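Local coordinates for OmpT protein (Vibrio cholerae serotype O1, PDB 6EHD) that probably forms a diffusion channel through the outer membrane, as a non-specific general porin of the beta-barrel type, at residues Gly39-Tyr44 / Ala51-Val56; Gln87-Asp92 / Ser114-Asp119. The protein carries 1 engineered substitution. One frame throughout, in Å; residues are numbered along the deposited sequence.

Contact 1 pairs neighbouring strands of the barrel wall, while contact 2 closes the two ends of a chain excursion that leaves the wall after strand 80-84 and rejoins it at strand 121-128. Their positions support this reading: contact 1 lies about 22 Å from the centre of the chain, contact 2 about 8 Å, both measured from contact centres. The two centres are 19 Å apart and the nearest atoms about 7 Å, without touching. Contact 1 borders Asp-12 and Phe-13, which can bind calcium, though none is bound to the chain here; the side chains of Asp-41 and Asp-12 are about 5 Å apart. Contact 2 borders a bound MES, probably from the crystallisation liquor, about 3 Å from the Asp-92 side chain.

Contact 1 of 2, residues Gly39-Tyr44 / Ala51-Val56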
loop_
_atom_site.group_PDB
_atom_site.type_symbol
_atom_site.label_atom_id
_atom_site.label_comp_id
_atom_site.label_asym_id
_atom_site.label_seq_id
_atom_site.Cartn_x
_atom_site.Cartn_y
_atom_site.Cartn_z
ATOM N N GLY A 39 3.060 -7.640 -17.259
ATOM C CA GLY A 39 1.590 -7.779 -17.610
ATOM C C GLY A 39 1.257 -7.297 -19.021
ATOM O O GLY A 39 2.143 -6.842 -19.788
ATOM N N VAL A 40 -0.060 -7.350 -19.344
ATOM C CA VAL A 40 -0.627 -6.767 -20.547
ATOM C C VAL A 40 -1.893 -6.011 -20.167
ATOM O O VAL A 40 -2.651 -6.484 -19.294
ATOM C CB VAL A 40 -0.884 -7.847 -21.602
ATOM C CG1 VAL A 40 -1.731 -8.965 -21.068
ATOM C CG2 VAL A 40 -1.492 -7.276 -22.864
ATOM N N ASP A 41 -2.008 -4.819 -20.724
ATOM C CA ASP A 41 -3.092 -3.844 -20.514
ATOM C C ASP A 41 -3.704 -3.501 -21.886
ATOM O O ASP A 41 -3.114 -2.760 -22.717
ATOM C CB ASP A 41 -2.554 -2.581 -19.838
ATOM C CG ASP A 41 -3.667 -1.643 -19.365
ATOM O OD1 ASP A 41 -4.874 -2.013 -19.346
ATOM O OD2 ASP A 41 -3.359 -0.509 -18.967
ATOM N N ALA A 42 -4.914 -4.034 -22.136
ATOM C CA ALA A 42 -5.645 -3.805 -23.392
ATOM C C ALA A 42 -6.850 -2.837 -23.180
ATOM O O ALA A 42 -7.591 -2.997 -22.205
ATOM C CB ALA A 42 -6.126 -5.155 -23.927
ATOM N N ASN A 43 -6.947 -1.805 -24.006
ATOM C CA ASN A 43 -7.989 -0.764 -23.917
ATOM C C ASN A 43 -8.667 -0.606 -25.278
ATOM O O ASN A 43 -8.016 -0.692 -26.335
ATOM C CB ASN A 43 -7.467 0.595 -23.385
ATOM C CG ASN A 43 -7.045 0.489 -21.898
ATOM O OD1 ASN A 43 -7.891 0.641 -20.989
ATOM N ND2 ASN A 43 -5.773 0.073 -21.640
ATOM N N TYR A 44 -9.986 -0.405 -25.252
ATOM C CA TYR A 44 -10.709 -0.174 -26.484
ATOM C C TYR A 44 -11.816 0.843 -26.241
ATOM O O TYR A 44 -12.652 0.636 -25.366
ATOM C CB TYR A 44 -11.247 -1.531 -27.009
ATOM C CG TYR A 44 -11.910 -1.373 -28.366
ATOM C CD1 TYR A 44 -11.158 -1.442 -29.544
ATOM C CD2 TYR A 44 -13.283 -1.112 -28.481
ATOM C CE1 TYR A 44 -11.766 -1.261 -30.805
ATOM C CE2 TYR A 44 -13.900 -0.925 -29.735
ATOM C CZ TYR A 44 -13.148 -1.007 -30.894
ATOM O OH TYR A 44 -13.758 -0.848 -32.126
ATOM N N ALA A 51 -15.856 2.934 -22.796
ATOM C CA ALA A 51 -14.591 2.219 -23.098
ATOM C C ALA A 51 -14.437 0.953 -22.244
ATOM O O ALA A 51 -14.999 0.854 -21.172
ATOM C CB ALA A 51 -13.399 3.182 -22.954
ATOM N N LEU A 52 -13.707 -0.045 -22.740
ATOM C CA LEU A 52 -13.507 -1.325 -22.093
ATOM C C LEU A 52 -11.957 -1.554 -21.854
ATOM O O LEU A 52 -11.130 -1.064 -22.636
ATOM C CB LEU A 52 -13.956 -2.478 -23.016
ATOM C CG LEU A 52 -15.421 -2.389 -23.490
ATOM C CD1 LEU A 52 -15.730 -3.424 -24.585
ATOM C CD2 LEU A 52 -16.342 -2.585 -22.310
ATOM N N GLN A 53 -11.652 -2.290 -20.822
ATOM C CA GLN A 53 -10.291 -2.619 -20.414
ATOM C C GLN A 53 -10.219 -4.053 -19.980
ATOM O O GLN A 53 -11.076 -4.579 -19.266
ATOM C CB GLN A 53 -9.800 -1.679 -19.256
ATOM C CG GLN A 53 -8.407 -2.059 -18.713
ATOM C CD GLN A 53 -8.019 -1.318 -17.400
ATOM O OE1 GLN A 53 -8.903 -0.938 -16.576
ATOM N NE2 GLN A 53 -6.681 -1.092 -17.213
ATOM N N GLY A 54 -9.146 -4.727 -20.401
ATOM C CA GLY A 54 -8.830 -6.054 -19.870
ATOM C C GLY A 54 -7.299 -6.048 -19.484
ATOM O O GLY A 54 -6.493 -5.764 -20.301
ATOM N N LYS A 55 -6.971 -6.362 -18.246
ATOM C CA LYS A 55 -5.542 -6.286 -17.734
ATOM C C LYS A 55 -5.201 -7.519 -16.939
ATOM O O LYS A 55 -5.989 -7.964 -16.091
ATOM C CB LYS A 55 -5.392 -4.982 -16.903
ATOM C CG LYS A 55 -3.987 -4.710 -16.366
ATOM C CD LYS A 55 -3.901 -3.281 -15.721
ATOM C CE LYS A 55 -2.550 -3.034 -15.048
ATOM N NZ LYS A 55 -2.464 -1.632 -14.572
ATOM N N VAL A 56 -3.969 -8.071 -17.093
ATOM C CA VAL A 56 -3.561 -9.125 -16.262
ATOM C C VAL A 56 -2.030 -8.898 -15.977
ATOM O O VAL A 56 -1.350 -8.413 -16.836
ATOM C CB VAL A 56 -3.824 -10.499 -16.942
ATOM C CG1 VAL A 56 -3.115 -10.603 -18.252
ATOM C CG2 VAL A 56 -3.484 -11.642 -16.009
HETATM O O HOH W 1 -10.360 1.559 -21.665
#
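Asp-41 OD1 receives the side-chain amide of Gln-53 from across the strand pair, NE2 to OD1 being 2.9 Å with a nearly straight N-H...O angle of 174°. The donor reaches the syn side of the carboxylate but stands 29° out of its plane. Asp-41 CG lies anti to the backbone N (chi1 -170°), and the extended Gln-53 chain crosses toward it. Asn-43 ND2 makes a second, weak bond to Asp-41 OD1 at 3.2 Å. The other end of the Gln-53 amide, OE1, is held by Lys-81. Lys-55 lies close without pairing: its CD is 4.0 Å from Asp-41 CG, whereas NZ stays 4.6 Å from OD2. Asn-43 OD1 accepts from a water that also donates to Leu-52 O, at 2.7 Å from OD1 and 2.9 Å from that carbonyl.

Beneath these groups the strands run antiparallel with regular bridges from Val-40/Val-56 to Tyr-44/Leu-52, as in a hairpin of a porin barrel. On the other face, which also carries Ala-42, Tyr-44 and Leu-52, Val-40 CG1 meets Val-56 CG1 at 3.5 Å. The further edge of 39-44 bonds to strand 9-24. One face of the hairpin is thus polar and the other largely apolar, consistent with the inside-outside alternation of a membrane barrel, and the nearby ammonium of Lys-55 may favour a charged Asp-41 carboxylate.

Contact 2 of 2, residues Gln87-Asp92 / Ser114-Asp119; sequences QWTTSD and SDALHD
Trp-88 turns CG beside its backbone N and anti to the carbonyl carbon (chi1 -52°), while Leu-117 sets CG anti to its own backbone N (chi1 167°), and the two side chains then meet at the benzo part of the indole. Leu-117 CD1 lies 3.7 Å from Trp-88 CZ3, approaching obliquely, and 3.6 Å from the carbonyl O of Gln-87. Ala-116 O sits at the edge of the same ring, near its plane, 3.7 Å from Trp-88 CE3.

That carbonyl does further work. Thr-89 N donates to Ala-116 O at 2.9 Å, from above the carbonyl plane and 51° out of it. Thr-89 CG2 rests 3.7 Å from the carbonyl carbon of Ala-116, while OG1, also close to Ala-116, donates to Ser-91 OG. Asp-92, in the helical turn that Thr-89 precedes as N-cap residue, covers the methyl of Ala-116: OD1 to CB is 3.6 Å. The polar end of Asp-92 is held by Tyr-110 through OD1 and by a bound MES through OD2.

Two bonds between Gln-87 and His-118 extend the pairing, the one from Gln-87 N to His-118 O measuring 3.3 Å and the reverse one being weak. Ser-114 to Leu-117 form a type I' turn, in which Ser-114 OG accepts from Ala-116 N as an ST turn.

Strands 87-88 and 117-118 therefore make a small two-stranded sheet at the base of the excursion, consistent with the inward-folded third loop of general porins. Leu-148 and Glu-150 of strand 147-157 lie against Thr-89, strand 67-77 meets Trp-88 through Arg-69 and Asn-70, and strand 121-128 reaches Gln-87 through Gln-121 and Lys-123.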
loop_
_atom_site.group_PDB
_atom_site.type_symbol
_atom_site.label_atom_id
_atom_site.label_comp_id
_atom_site.label_asym_id
_atom_site.label_seq_id
_atom_site.Cartn_x
_atom_site.Cartn_y
_atom_site.Cartn_z
ATOM N N GLN A 87 -7.705 -7.474 -7.412
ATOM C CA GLN A 87 -7.211 -6.094 -7.468
ATOM C C GLN A 87 -6.561 -5.675 -6.141
ATOM O O GLN A 87 -6.926 -6.187 -5.065
ATOM C CB GLN A 87 -8.435 -5.146 -7.742
ATOM C CG GLN A 87 -9.049 -5.349 -9.125
ATOM C CD GLN A 87 -10.286 -4.571 -9.387
ATOM O OE1 GLN A 87 -10.230 -3.449 -9.958
ATOM N NE2 GLN A 87 -11.485 -5.177 -9.014
ATOM N N TRP A 88 -5.712 -4.663 -6.202
ATOM C CA TRP A 88 -5.264 -3.992 -4.930
ATOM C C TRP A 88 -6.479 -3.279 -4.286
ATOM O O TRP A 88 -7.402 -2.855 -5.053
ATOM C CB TRP A 88 -4.118 -3.023 -5.165
ATOM C CG TRP A 88 -2.948 -3.599 -5.912
ATOM C CD1 TRP A 88 -2.422 -3.091 -7.065
ATOM C CD2 TRP A 88 -2.314 -4.850 -5.697
ATOM N NE1 TRP A 88 -1.440 -3.908 -7.522
ATOM C CE2 TRP A 88 -1.350 -4.998 -6.698
ATOM C CE3 TRP A 88 -2.467 -5.887 -4.739
ATOM C CZ2 TRP A 88 -0.530 -6.135 -6.791
ATOM C CZ3 TRP A 88 -1.635 -7.011 -4.817
ATOM C CH2 TRP A 88 -0.685 -7.121 -5.835
ATOM N N THR A 89 -6.465 -3.065 -2.971
ATOM C CA THR A 89 -7.538 -2.237 -2.335
ATOM C C THR A 89 -7.504 -0.757 -2.776
ATOM O O THR A 89 -6.439 -0.207 -3.159
ATOM C CB THR A 89 -7.543 -2.326 -0.797
ATOM O OG1 THR A 89 -6.350 -1.742 -0.254
ATOM C CG2 THR A 89 -7.693 -3.751 -0.298
ATOM N N THR A 90 -8.674 -0.119 -2.767
ATOM C CA THR A 90 -8.812 1.316 -2.978
ATOM C C THR A 90 -7.898 2.087 -1.922
ATOM O O THR A 90 -7.218 3.074 -2.284
ATOM C CB THR A 90 -10.289 1.785 -2.780
ATOM O OG1 THR A 90 -11.116 1.132 -3.743
ATOM C CG2 THR A 90 -10.415 3.300 -2.933
ATOM N N SER A 91 -7.895 1.568 -0.693
ATOM C CA SER A 91 -7.003 2.147 0.376
ATOM C C SER A 91 -5.505 2.137 -0.001
ATOM O O SER A 91 -4.742 3.098 0.332
ATOM C CB SER A 91 -7.275 1.456 1.745
ATOM O OG SER A 91 -7.239 0.029 1.622
ATOM N N ASP A 92 -5.071 1.093 -0.692
ATOM C CA ASP A 92 -3.659 0.970 -1.199
ATOM C C ASP A 92 -3.414 1.921 -2.338
ATOM O O ASP A 92 -2.330 2.535 -2.383
ATOM C CB ASP A 92 -3.363 -0.436 -1.612
ATOM C CG ASP A 92 -1.864 -0.746 -1.835
ATOM O OD1 ASP A 92 -1.094 -0.652 -0.888
ATOM O OD2 ASP A 92 -1.519 -1.174 -2.952
ATOM N N SER A 114 -5.758 -7.284 5.412
ATOM C CA SER A 114 -5.976 -7.559 3.990
ATOM C C SER A 114 -4.668 -7.763 3.235
ATOM O O SER A 114 -4.689 -8.375 2.166
ATOM C CB SER A 114 -6.789 -6.376 3.355
ATOM O OG SER A 114 -6.007 -5.174 3.418
ATOM N N ASP A 115 -3.533 -7.248 3.758
ATOM C CA ASP A 115 -2.276 -7.120 2.986
ATOM C C ASP A 115 -2.515 -6.386 1.617
ATOM O O ASP A 115 -1.869 -6.678 0.648
ATOM C CB ASP A 115 -1.608 -8.501 2.725
ATOM C CG ASP A 115 -1.192 -9.212 4.019
ATOM O OD1 ASP A 115 -1.084 -8.568 5.101
ATOM O OD2 ASP A 115 -0.990 -10.438 3.954
ATOM N N ALA A 116 -3.498 -5.483 1.572
ATOM C CA ALA A 116 -3.718 -4.590 0.485
ATOM C C ALA A 116 -4.302 -5.284 -0.754
ATOM O O ALA A 116 -4.326 -4.684 -1.810
ATOM C CB ALA A 116 -2.451 -3.794 0.150
ATOM N N LEU A 117 -4.893 -6.468 -0.593
ATOM C CA LEU A 117 -5.401 -7.234 -1.724
ATOM C C LEU A 117 -6.736 -7.918 -1.372
ATOM O O LEU A 117 -6.842 -8.438 -0.258
ATOM C CB LEU A 117 -4.343 -8.313 -2.015
ATOM C CG LEU A 117 -4.610 -9.516 -2.938
ATOM C CD1 LEU A 117 -4.777 -8.982 -4.336
ATOM C CD2 LEU A 117 -3.491 -10.548 -2.892
ATOM N N HIS A 118 -7.666 -7.975 -2.344
ATOM C CA HIS A 118 -8.902 -8.820 -2.277
ATOM C C HIS A 118 -9.150 -9.338 -3.673
ATOM O O HIS A 118 -9.156 -8.581 -4.702
ATOM C CB HIS A 118 -10.092 -8.034 -1.713
ATOM C CG HIS A 118 -11.307 -8.861 -1.321
ATOM N ND1 HIS A 118 -12.113 -9.514 -2.244
ATOM C CD2 HIS A 118 -11.885 -9.067 -0.104
ATOM C CE1 HIS A 118 -13.079 -10.155 -1.589
ATOM N NE2 HIS A 118 -13.009 -9.839 -0.306
ATOM N N ASP A 119 -9.299 -10.666 -3.742
ATOM C CA ASP A 119 -9.403 -11.394 -5.026
ATOM C C ASP A 119 -10.729 -11.249 -5.780
ATOM O O ASP A 119 -10.857 -11.649 -6.958
ATOM C CB ASP A 119 -9.190 -12.920 -4.798
ATOM C CG ASP A 119 -7.763 -13.279 -4.387
ATOM O OD1 ASP A 119 -6.892 -12.377 -4.330
ATOM O OD2 ASP A 119 -7.518 -14.477 -4.075
#